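Local coordinates for sugar-phosphate aldolase (Thermotoga maritima, PDB 1PVT), which is a sugar-phosphate aldolase of the class II aldolase and adducin family, with an AraD-like fold, at residues 139-144 / 162-167; 129-134 / 211-216; 47-52 / 88-93. All coordinates share one frame; numbering follows the deposited sequence.

Interaction 1 of 3, residues 139-144 / 162-167; sequences EFQELL and ISVVEF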
loop_
_atom_site.group_PDB
_atom_site.type_symbol
_atom_site.label_atom_id
_atom_site.label_comp_id
_atom_site.label_asym_id
_atom_site.label_seq_id
_atom_site.Cartn_x
_atom_site.Cartn_y
_atom_site.Cartn_z
ATOM N N GLU A 139 6.636 24.327 -2.486
ATOM C CA GLU A 139 6.833 24.016 -3.899
ATOM C C GLU A 139 7.095 22.531 -4.106
ATOM O O GLU A 139 8.068 22.122 -4.743
ATOM C CB GLU A 139 7.989 24.838 -4.477
ATOM C CG GLU A 139 9.345 24.634 -3.823
ATOM C CD GLU A 139 10.458 25.269 -4.645
ATOM O OE1 GLU A 139 10.368 26.488 -4.953
ATOM O OE2 GLU A 139 11.421 24.545 -4.987
ATOM N N PHE A 140 6.194 21.725 -3.570
ATOM C CA PHE A 140 6.311 20.292 -3.653
ATOM C C PHE A 140 5.969 19.765 -5.037
ATOM O O PHE A 140 6.725 18.992 -5.624
ATOM C CB PHE A 140 5.415 19.688 -2.569
ATOM C CG PHE A 140 5.037 18.262 -2.800
ATOM C CD1 PHE A 140 5.960 17.342 -3.286
ATOM C CD2 PHE A 140 3.749 17.831 -2.504
ATOM C CE1 PHE A 140 5.605 16.017 -3.477
ATOM C CE2 PHE A 140 3.386 16.511 -2.690
ATOM C CZ PHE A 140 4.318 15.599 -3.179
ATOM N N GLN A 141 4.842 20.203 -5.568
ATOM C CA GLN A 141 4.399 19.740 -6.874
ATOM C C GLN A 141 5.437 19.911 -7.977
ATOM O O GLN A 141 5.610 19.037 -8.827
ATOM C CB GLN A 141 3.108 20.465 -7.264
ATOM C CG GLN A 141 1.951 20.272 -6.277
ATOM C CD GLN A 141 1.545 18.809 -6.097
ATOM O OE1 GLN A 141 2.319 17.993 -5.595
ATOM N NE2 GLN A 141 0.323 18.475 -6.512
ATOM N N GLU A 142 6.136 21.036 -7.950
ATOM C CA GLU A 142 7.130 21.332 -8.973
ATOM C C GLU A 142 8.464 20.587 -8.869
ATOM O O GLU A 142 9.396 20.878 -9.620
ATOM C CB GLU A 142 7.393 22.841 -9.001
ATOM C CG GLU A 142 6.176 23.687 -9.373
ATOM C CD GLU A 142 5.652 23.384 -10.777
ATOM O OE1 GLU A 142 6.447 23.458 -11.749
ATOM O OE2 GLU A 142 4.444 23.074 -10.910
ATOM N N LEU A 143 8.563 19.626 -7.955
ATOM C CA LEU A 143 9.804 18.873 -7.781
ATOM C C LEU A 143 9.629 17.446 -8.249
ATOM O O LEU A 143 10.544 16.846 -8.812
ATOM C CB LEU A 143 10.200 18.873 -6.316
ATOM C CG LEU A 143 10.443 20.259 -5.742
ATOM C CD1 LEU A 143 10.319 20.218 -4.237
ATOM C CD2 LEU A 143 11.812 20.738 -6.168
ATOM N N LEU A 144 8.441 16.911 -7.990
ATOM C CA LEU A 144 8.094 15.555 -8.381
ATOM C C LEU A 144 8.617 15.214 -9.758
ATOM O O LEU A 144 9.128 14.127 -9.984
ATOM C CB LEU A 144 6.583 15.385 -8.383
ATOM C CG LEU A 144 5.967 14.906 -7.085
ATOM C CD1 LEU A 144 4.474 14.765 -7.252
ATOM C CD2 LEU A 144 6.571 13.574 -6.729
ATOM N N ILE A 162 3.922 9.171 -11.252
ATOM C CA ILE A 162 3.047 9.098 -10.082
ATOM C C ILE A 162 2.066 10.252 -9.959
ATOM O O ILE A 162 2.201 11.272 -10.632
ATOM C CB ILE A 162 3.874 9.066 -8.780
ATOM C CG1 ILE A 162 4.983 10.117 -8.856
ATOM C CG2 ILE A 162 4.453 7.686 -8.563
ATOM C CD1 ILE A 162 5.848 10.188 -7.628
ATOM N N SER A 163 1.093 10.088 -9.070
ATOM C CA SER A 163 0.090 11.115 -8.843
ATOM C C SER A 163 -0.145 11.319 -7.351
ATOM O O SER A 163 -0.035 10.381 -6.559
ATOM C CB SER A 163 -1.215 10.715 -9.519
ATOM O OG SER A 163 -1.632 9.445 -9.056
ATOM N N VAL A 164 -0.462 12.551 -6.973
ATOM C CA VAL A 164 -0.716 12.876 -5.579
ATOM C C VAL A 164 -2.212 12.810 -5.353
ATOM O O VAL A 164 -2.982 12.933 -6.295
ATOM C CB VAL A 164 -0.227 14.288 -5.240
ATOM C CG1 VAL A 164 -0.436 14.563 -3.770
ATOM C CG2 VAL A 164 1.232 14.433 -5.605
ATOM N N VAL A 165 -2.620 12.619 -4.107
ATOM C CA VAL A 165 -4.037 12.529 -3.773
ATOM C C VAL A 165 -4.383 13.353 -2.531
ATOM O O VAL A 165 -3.851 13.103 -1.448
ATOM C CB VAL A 165 -4.446 11.063 -3.521
ATOM C CG1 VAL A 165 -5.882 10.997 -3.016
ATOM C CG2 VAL A 165 -4.295 10.256 -4.797
ATOM N N GLU A 166 -5.279 14.327 -2.690
ATOM C CA GLU A 166 -5.698 15.178 -1.575
ATOM C C GLU A 166 -6.289 14.283 -0.488
ATOM O O GLU A 166 -7.376 13.719 -0.643
ATOM C CB GLU A 166 -6.747 16.202 -2.024
ATOM C CG GLU A 166 -6.741 16.537 -3.516
ATOM C CD GLU A 166 -7.311 15.409 -4.382
ATOM O OE1 GLU A 166 -8.405 14.890 -4.047
ATOM O OE2 GLU A 166 -6.671 15.046 -5.400
ATOM N N PHE A 167 -5.552 14.159 0.610
ATOM C CA PHE A 167 -5.951 13.334 1.739
ATOM C C PHE A 167 -7.036 14.024 2.559
ATOM O O PHE A 167 -6.819 15.117 3.086
ATOM C CB PHE A 167 -4.732 13.069 2.625
ATOM C CG PHE A 167 -4.881 11.877 3.527
ATOM C CD1 PHE A 167 -4.395 10.631 3.140
ATOM C CD2 PHE A 167 -5.510 11.997 4.762
ATOM C CE1 PHE A 167 -4.534 9.522 3.973
ATOM C CE2 PHE A 167 -5.653 10.892 5.601
ATOM C CZ PHE A 167 -5.164 9.653 5.206
#

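Interaction 2 of 3, residues 129-134 / 211-216; sequences LNLLTL and EILEKA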
loop_
_atom_site.group_PDB
_atom_site.type_symbol
_atom_site.label_atom_id
_atom_site.label_comp_id
_atom_site.label_asym_id
_atom_site.label_seq_id
_atom_site.Cartn_x
_atom_site.Cartn_y
_atom_site.Cartn_z
ATOM N N LEU A 129 10.372 8.522 5.393
ATOM C CA LEU A 129 10.902 9.764 5.937
ATOM C C LEU A 129 11.190 10.854 4.897
ATOM O O LEU A 129 10.730 11.985 5.021
ATOM C CB LEU A 129 12.181 9.449 6.701
ATOM C CG LEU A 129 13.240 10.546 6.724
ATOM C CD1 LEU A 129 12.745 11.692 7.567
ATOM C CD2 LEU A 129 14.541 10.002 7.281
ATOM N N ASN A 130 11.965 10.518 3.879
ATOM C CA ASN A 130 12.311 11.495 2.864
ATOM C C ASN A 130 11.151 11.944 2.011
ATOM O O ASN A 130 11.025 13.124 1.708
ATOM C CB ASN A 130 13.414 10.945 1.975
ATOM C CG ASN A 130 14.763 10.971 2.651
ATOM O OD1 ASN A 130 15.413 12.008 2.712
ATOM N ND2 ASN A 130 15.183 9.833 3.182
ATOM N N LEU A 131 10.306 11.006 1.607
ATOM C CA LEU A 131 9.150 11.347 0.785
ATOM C C LEU A 131 8.233 12.200 1.641
ATOM O O LEU A 131 7.524 13.082 1.152
ATOM C CB LEU A 131 8.427 10.081 0.345
ATOM C CG LEU A 131 8.079 10.051 -1.139
ATOM C CD1 LEU A 131 9.238 10.593 -1.967
ATOM C CD2 LEU A 131 7.771 8.614 -1.535
ATOM N N LEU A 132 8.268 11.925 2.935
ATOM C CA LEU A 132 7.477 12.662 3.889
ATOM C C LEU A 132 8.051 14.060 3.914
ATOM O O LEU A 132 7.365 15.025 3.620
ATOM C CB LEU A 132 7.612 12.018 5.257
ATOM C CG LEU A 132 6.335 11.796 6.046
ATOM C CD1 LEU A 132 5.230 11.234 5.146
ATOM C CD2 LEU A 132 6.667 10.847 7.180
ATOM N N THR A 133 9.326 14.154 4.256
ATOM C CA THR A 133 10.007 15.434 4.313
ATOM C C THR A 133 9.703 16.253 3.079
ATOM O O THR A 133 9.307 17.409 3.166
ATOM C CB THR A 133 11.512 15.253 4.354
ATOM O OG1 THR A 133 11.856 14.415 5.456
ATOM C CG2 THR A 133 12.196 16.589 4.504
ATOM N N LEU A 134 9.902 15.634 1.923
ATOM C CA LEU A 134 9.680 16.279 0.636
ATOM C C LEU A 134 8.280 16.854 0.452
ATOM O O LEU A 134 8.124 17.933 -0.113
ATOM C CB LEU A 134 10.011 15.284 -0.485
ATOM C CG LEU A 134 9.678 15.562 -1.956
ATOM C CD1 LEU A 134 8.268 15.093 -2.266
ATOM C CD2 LEU A 134 9.866 17.032 -2.269
ATOM N N GLU A 211 10.947 1.631 -1.909
ATOM C CA GLU A 211 12.391 1.835 -1.807
ATOM C C GLU A 211 12.864 2.847 -2.830
ATOM O O GLU A 211 13.415 3.892 -2.486
ATOM C CB GLU A 211 13.129 0.529 -2.046
ATOM C CG GLU A 211 13.483 -0.208 -0.805
ATOM C CD GLU A 211 14.466 -1.316 -1.086
ATOM O OE1 GLU A 211 15.044 -1.857 -0.119
ATOM O OE2 GLU A 211 14.660 -1.651 -2.277
ATOM N N ILE A 212 12.640 2.527 -4.100
ATOM C CA ILE A 212 13.044 3.396 -5.199
ATOM C C ILE A 212 12.502 4.819 -5.055
ATOM O O ILE A 212 13.265 5.776 -5.150
ATOM C CB ILE A 212 12.647 2.764 -6.564
ATOM C CG1 ILE A 212 13.496 1.508 -6.781
ATOM C CG2 ILE A 212 12.879 3.741 -7.704
ATOM C CD1 ILE A 212 13.112 0.694 -7.973
ATOM N N LEU A 213 11.205 4.975 -4.817
ATOM C CA LEU A 213 10.671 6.315 -4.641
ATOM C C LEU A 213 11.439 7.028 -3.541
ATOM O O LEU A 213 11.832 8.186 -3.686
ATOM C CB LEU A 213 9.195 6.269 -4.273
ATOM C CG LEU A 213 8.249 6.104 -5.461
ATOM C CD1 LEU A 213 6.822 6.364 -4.995
ATOM C CD2 LEU A 213 8.622 7.088 -6.576
ATOM N N GLU A 214 11.655 6.327 -2.436
ATOM C CA GLU A 214 12.384 6.898 -1.312
ATOM C C GLU A 214 13.766 7.365 -1.739
ATOM O O GLU A 214 14.172 8.495 -1.467
ATOM C CB GLU A 214 12.559 5.858 -0.212
ATOM C CG GLU A 214 12.010 6.252 1.145
ATOM C CD GLU A 214 12.359 7.666 1.545
ATOM O OE1 GLU A 214 11.794 8.609 0.949
ATOM O OE2 GLU A 214 13.195 7.834 2.457
ATOM N N LYS A 215 14.491 6.475 -2.406
ATOM C CA LYS A 215 15.835 6.786 -2.843
ATOM C C LYS A 215 15.833 8.055 -3.659
ATOM O O LYS A 215 16.644 8.943 -3.420
ATOM C CB LYS A 215 16.412 5.630 -3.651
ATOM C CG LYS A 215 17.914 5.594 -3.608
ATOM C CD LYS A 215 18.442 4.188 -3.844
ATOM C CE LYS A 215 19.965 4.090 -3.626
ATOM N NZ LYS A 215 20.459 2.664 -3.593
ATOM N N ALA A 216 14.909 8.158 -4.607
ATOM C CA ALA A 216 14.837 9.347 -5.444
ATOM C C ALA A 216 14.555 10.566 -4.605
ATOM O O ALA A 216 15.132 11.620 -4.823
ATOM C CB ALA A 216 13.766 9.192 -6.476
#

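Interaction 3 of 3, residues 47-52 / 88-93; sequences NEYGFD and KHYEIL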
loop_
_atom_site.group_PDB
_atom_site.type_symbol
_atom_site.label_atom_id
_atom_site.label_comp_id
_atom_site.label_asym_id
_atom_site.label_seq_id
_atom_site.Cartn_x
_atom_site.Cartn_y
_atom_site.Cartn_z
ATOM N N ASN A 47 -17.779 -10.348 10.162
ATOM C CA ASN A 47 -17.825 -8.962 10.566
ATOM C C ASN A 47 -18.541 -8.084 9.557
ATOM O O ASN A 47 -18.742 -8.471 8.397
ATOM C CB ASN A 47 -16.397 -8.474 10.802
ATOM C CG ASN A 47 -15.600 -9.421 11.691
ATOM O OD1 ASN A 47 -15.507 -9.224 12.902
ATOM N ND2 ASN A 47 -15.039 -10.468 11.088
ATOM N N GLU A 48 -18.916 -6.897 10.023
ATOM C CA GLU A 48 -19.634 -5.925 9.212
ATOM C C GLU A 48 -18.715 -4.903 8.561
ATOM O O GLU A 48 -17.975 -4.196 9.246
ATOM C CB GLU A 48 -20.649 -5.188 10.080
ATOM C CG GLU A 48 -21.566 -6.103 10.876
ATOM C CD GLU A 48 -22.414 -5.343 11.882
ATOM O OE1 GLU A 48 -23.003 -4.310 11.497
ATOM O OE2 GLU A 48 -22.499 -5.775 13.053
ATOM N N TYR A 49 -18.775 -4.828 7.235
ATOM C CA TYR A 49 -17.974 -3.870 6.492
ATOM C C TYR A 49 -18.112 -2.482 7.109
ATOM O O TYR A 49 -17.196 -1.665 7.025
ATOM C CB TYR A 49 -18.451 -3.793 5.047
ATOM C CG TYR A 49 -18.022 -4.935 4.170
ATOM C CD1 TYR A 49 -18.955 -5.651 3.423
ATOM C CD2 TYR A 49 -16.680 -5.272 4.046
ATOM C CE1 TYR A 49 -18.564 -6.673 2.571
ATOM C CE2 TYR A 49 -16.277 -6.293 3.195
ATOM C CZ TYR A 49 -17.225 -6.988 2.463
ATOM O OH TYR A 49 -16.827 -8.001 1.631
ATOM N N GLY A 50 -19.260 -2.221 7.728
ATOM C CA GLY A 50 -19.502 -0.917 8.317
ATOM C C GLY A 50 -20.087 -0.040 7.225
ATOM O O GLY A 50 -20.461 1.111 7.446
ATOM N N PHE A 51 -20.152 -0.619 6.031
ATOM C CA PHE A 51 -20.684 0.038 4.844
ATOM C C PHE A 51 -21.136 -1.047 3.867
ATOM O O PHE A 51 -20.841 -2.227 4.077
ATOM C CB PHE A 51 -19.607 0.921 4.202
ATOM C CG PHE A 51 -18.366 0.171 3.763
ATOM C CD1 PHE A 51 -18.291 -0.402 2.491
ATOM C CD2 PHE A 51 -17.264 0.062 4.612
ATOM C CE1 PHE A 51 -17.135 -1.068 2.073
ATOM C CE2 PHE A 51 -16.110 -0.600 4.205
ATOM C CZ PHE A 51 -16.043 -1.165 2.933
ATOM N N ASP A 52 -21.844 -0.670 2.805
ATOM C CA ASP A 52 -22.307 -1.682 1.861
ATOM C C ASP A 52 -21.385 -1.964 0.690
ATOM O O ASP A 52 -21.278 -1.168 -0.252
ATOM C CB ASP A 52 -23.685 -1.346 1.304
ATOM C CG ASP A 52 -24.211 -2.445 0.397
ATOM O OD1 ASP A 52 -23.627 -2.665 -0.694
ATOM O OD2 ASP A 52 -25.198 -3.101 0.792
ATOM N N LYS A 88 -22.945 -6.532 3.372
ATOM C CA LYS A 88 -22.362 -5.790 4.476
ATOM C C LYS A 88 -21.475 -6.680 5.331
ATOM O O LYS A 88 -20.965 -6.257 6.374
ATOM C CB LYS A 88 -23.486 -5.186 5.321
ATOM C CG LYS A 88 -24.407 -4.251 4.530
ATOM C CD LYS A 88 -25.719 -3.985 5.258
ATOM C CE LYS A 88 -25.478 -3.416 6.656
ATOM N NZ LYS A 88 -26.757 -3.230 7.410
ATOM N N HIS A 89 -21.270 -7.911 4.877
ATOM C CA HIS A 89 -20.457 -8.825 5.649
ATOM C C HIS A 89 -19.274 -9.441 4.944
ATOM O O HIS A 89 -19.300 -9.744 3.743
ATOM C CB HIS A 89 -21.339 -9.918 6.246
ATOM C CG HIS A 89 -22.293 -9.405 7.278
ATOM N ND1 HIS A 89 -21.869 -8.809 8.447
ATOM C CD2 HIS A 89 -23.646 -9.359 7.300
ATOM C CE1 HIS A 89 -22.920 -8.417 9.146
ATOM N NE2 HIS A 89 -24.011 -8.738 8.473
ATOM N N TYR A 90 -18.220 -9.591 5.736
ATOM C CA TYR A 90 -16.976 -10.190 5.298
ATOM C C TYR A 90 -16.617 -11.112 6.447
ATOM O O TYR A 90 -16.982 -10.842 7.601
ATOM C CB TYR A 90 -15.895 -9.124 5.110
ATOM C CG TYR A 90 -15.310 -8.569 6.396
ATOM C CD1 TYR A 90 -14.271 -9.231 7.060
ATOM C CD2 TYR A 90 -15.756 -7.355 6.918
ATOM C CE1 TYR A 90 -13.681 -8.693 8.206
ATOM C CE2 TYR A 90 -15.172 -6.805 8.065
ATOM C CZ TYR A 90 -14.133 -7.478 8.702
ATOM O OH TYR A 90 -13.537 -6.915 9.814
ATOM N N GLU A 91 -15.911 -12.192 6.141
ATOM C CA GLU A 91 -15.536 -13.149 7.173
ATOM C C GLU A 91 -14.023 -13.299 7.362
ATOM O O GLU A 91 -13.251 -13.200 6.408
ATOM C CB GLU A 91 -16.187 -14.499 6.857
ATOM C CG GLU A 91 -16.093 -14.905 5.383
ATOM C CD GLU A 91 -16.954 -16.123 5.038
ATOM O OE1 GLU A 91 -16.768 -16.697 3.934
ATOM O OE2 GLU A 91 -17.821 -16.498 5.867
ATOM N N ILE A 92 -13.614 -13.520 8.606
ATOM C CA ILE A 92 -12.209 -13.680 8.928
ATOM C C ILE A 92 -11.806 -15.146 8.995
ATOM O O ILE A 92 -12.342 -15.909 9.798
ATOM C CB ILE A 92 -11.887 -13.038 10.267
ATOM C CG1 ILE A 92 -12.163 -11.538 10.184
ATOM C CG2 ILE A 92 -10.445 -13.327 10.644
ATOM C CD1 ILE A 92 -11.936 -10.794 11.497
ATOM N N LEU A 93 -10.860 -15.529 8.139
ATOM C CA LEU A 93 -10.337 -16.898 8.079
ATOM C C LEU A 93 -9.109 -17.016 8.985
ATOM O O LEU A 93 -8.993 -17.966 9.765
ATOM C CB LEU A 93 -9.950 -17.267 6.640
ATOM C CG LEU A 93 -11.034 -17.748 5.663
ATOM C CD1 LEU A 93 -12.170 -16.740 5.589
ATOM C CD2 LEU A 93 -10.415 -17.970 4.282
#

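Interaction 1 of 3, residues 139-144 / 162-167
A small, largely apolar surface contact, with no hydrogen bond between the segments, sets Phe-140 and Gln-141 of the loop after helix 129-134, and Leu-144 at the start of helix 144-147, against Ile-162 and Val-164 at strand 163-165. Three of the four residue pairs meet at one methyl, Val-164 CG2, on which three residues of 139-144 converge. Leu-144 places CD1 3.7 Å from Val-164 CG2, the two side chains crossing obliquely. Phe-140 meets the same methyl tip to tip, its CZ lying 4.1 Å from Val-164 CG2 with the ring presented at a slant. In Phe-140, chi1 (160°) sets CG anti to the backbone N, beside the carbonyl carbon. Gln-141 also arrives tip to tip, and its OE1 is 3.7 Å from Val-164 CG2, a van der Waals contact. The same OE1 sits 3.3 Å above one face of its neighbour's ring, that of Phe-140, displaced toward the rim. Strand 163-165 is the outermost strand at one end of the mixed sheet of this AraD-like fold; it is bonded through its backbone to Leu-190 of parallel strand 188-191. The other branch of Leu-144 serves the residue just before the strand: CD2 packs 3.6 Å from Ile-162 CD1, which the extended side chain (chi2 179°) carries out to meet it. Ile-162 also touches Ala-188 and Leu-190 of the adjacent strand. On the other side of the contact, Phe-140 touches Met-135, and both Phe-140 and Val-164 touch Asp-192.

Interaction 2 of 3, residues 129-134 / 211-216
The carboxylate of Glu-214 grips the first turn of helix 129-134, and both of its oxygens take part. Asn-130 ND2 donates to Glu-214 OE2 over 2.9 Å in a fairly straight bond (158°), with the acceptor in the amide plane and OE2 met on its syn side. Amide and carboxylate lie nearly coplanar, although the two side chains cross at about a right angle. Asn-130 N reaches the same OE2 at a longer 3.3 Å, also on the syn side but farther out of the carboxylate plane, so two donors of one residue hold this oxygen. The second oxygen has a weak, bent bond, Leu-131 N to Glu-214 OE1 at 2.9 Å. A bend at chi2 (-45°) turns CD of Glu-214 toward these amides near the helix N terminus, where the helix dipole would be expected to stabilise its negative charge. Next to the carboxylate, Leu-131 CD2 lies 3.9 Å from Leu-213 CB, the packing that joins the two helices beside the polar group. The segment axes approach to 8.4 Å at an angle of 52°. Helix 203-224 continues the contact beyond Glu-214, with Asn-130 touching Glu-218 and Leu-221, and Leu-131 touching Ala-217. Met-147 of helix 144-147 packs on Leu-131, Leu-134 and Ala-216, while helix 152-157 lies against Ile-212 and Ala-216.

Interaction 3 of 3, residues 47-52 / 88-93
Strands 45-49 and 89-92 pair antiparallel at one end of the mixed sheet, where Asn-47 and Tyr-90 form a hydrogen-bonded pair. Asn-47 N donates to Tyr-90 O at 2.7 Å, and Tyr-90 N returns a bond to Asn-47 O at 2.9 Å. That second carbonyl is gripped twice: His-89 ND1, with the acceptor in its ring plane, donates to Asn-47 O over 3.1 Å from well above the carbonyl plane. The bond would help orient the imidazole, which lies side by side with the Glu-48 side chain, the two pointing the same way from the face of their non-hydrogen-bonded pair. On the opposite face, Asn-47 CB lies over the Tyr-90 ring. The polar end of Asn-47 is held by Lys-98 through OD1. Strand 45-49 is the outermost strand at this end of the AraD-like fold, with 89-92 running between it and 79-84. A further backbone bond, Tyr-49 N to Lys-88 O at 2.8 Å, precedes the corner at Gly-50 and Phe-51. There Tyr-49 sets CE2 3.4 Å from Tyr-90 CB, and the two ring planes are inclined at 36°, neither stacked nor edge-to-face. Tyr-49 OH is bonded to Leu-85 O, and Phe-103 of helix 103-115 touches Tyr-49 and meets Tyr-90 edge-to-face. Past the corner, Tyr-49 CB sits over the centre of one face of the Phe-51 ring, which packs on Pro-104, Leu-107 and Met-108 of the same helix.

From the N terminus, interaction 3 closes first, bringing 47-52 and 88-93 together around an intervening piece that holds strands 58-63 and 79-84. Interaction 2 opens later at 129-134 and closes at 211-216; interaction 1 is nested within that loop, joining 139-144 to 162-167. Interactions 1 and 3 involve the outermost strands at the two ends of one sheet, their centres about 34 Å apart. Interactions 1 and 2 touch, with Leu-134 CD2 3.8 Å from Leu-143 CD1. Helix 129-134 thus joins helix 203-224 to the loop bordering strand 163-165, whereas interaction 3 lies across the chain's centre from interaction 2.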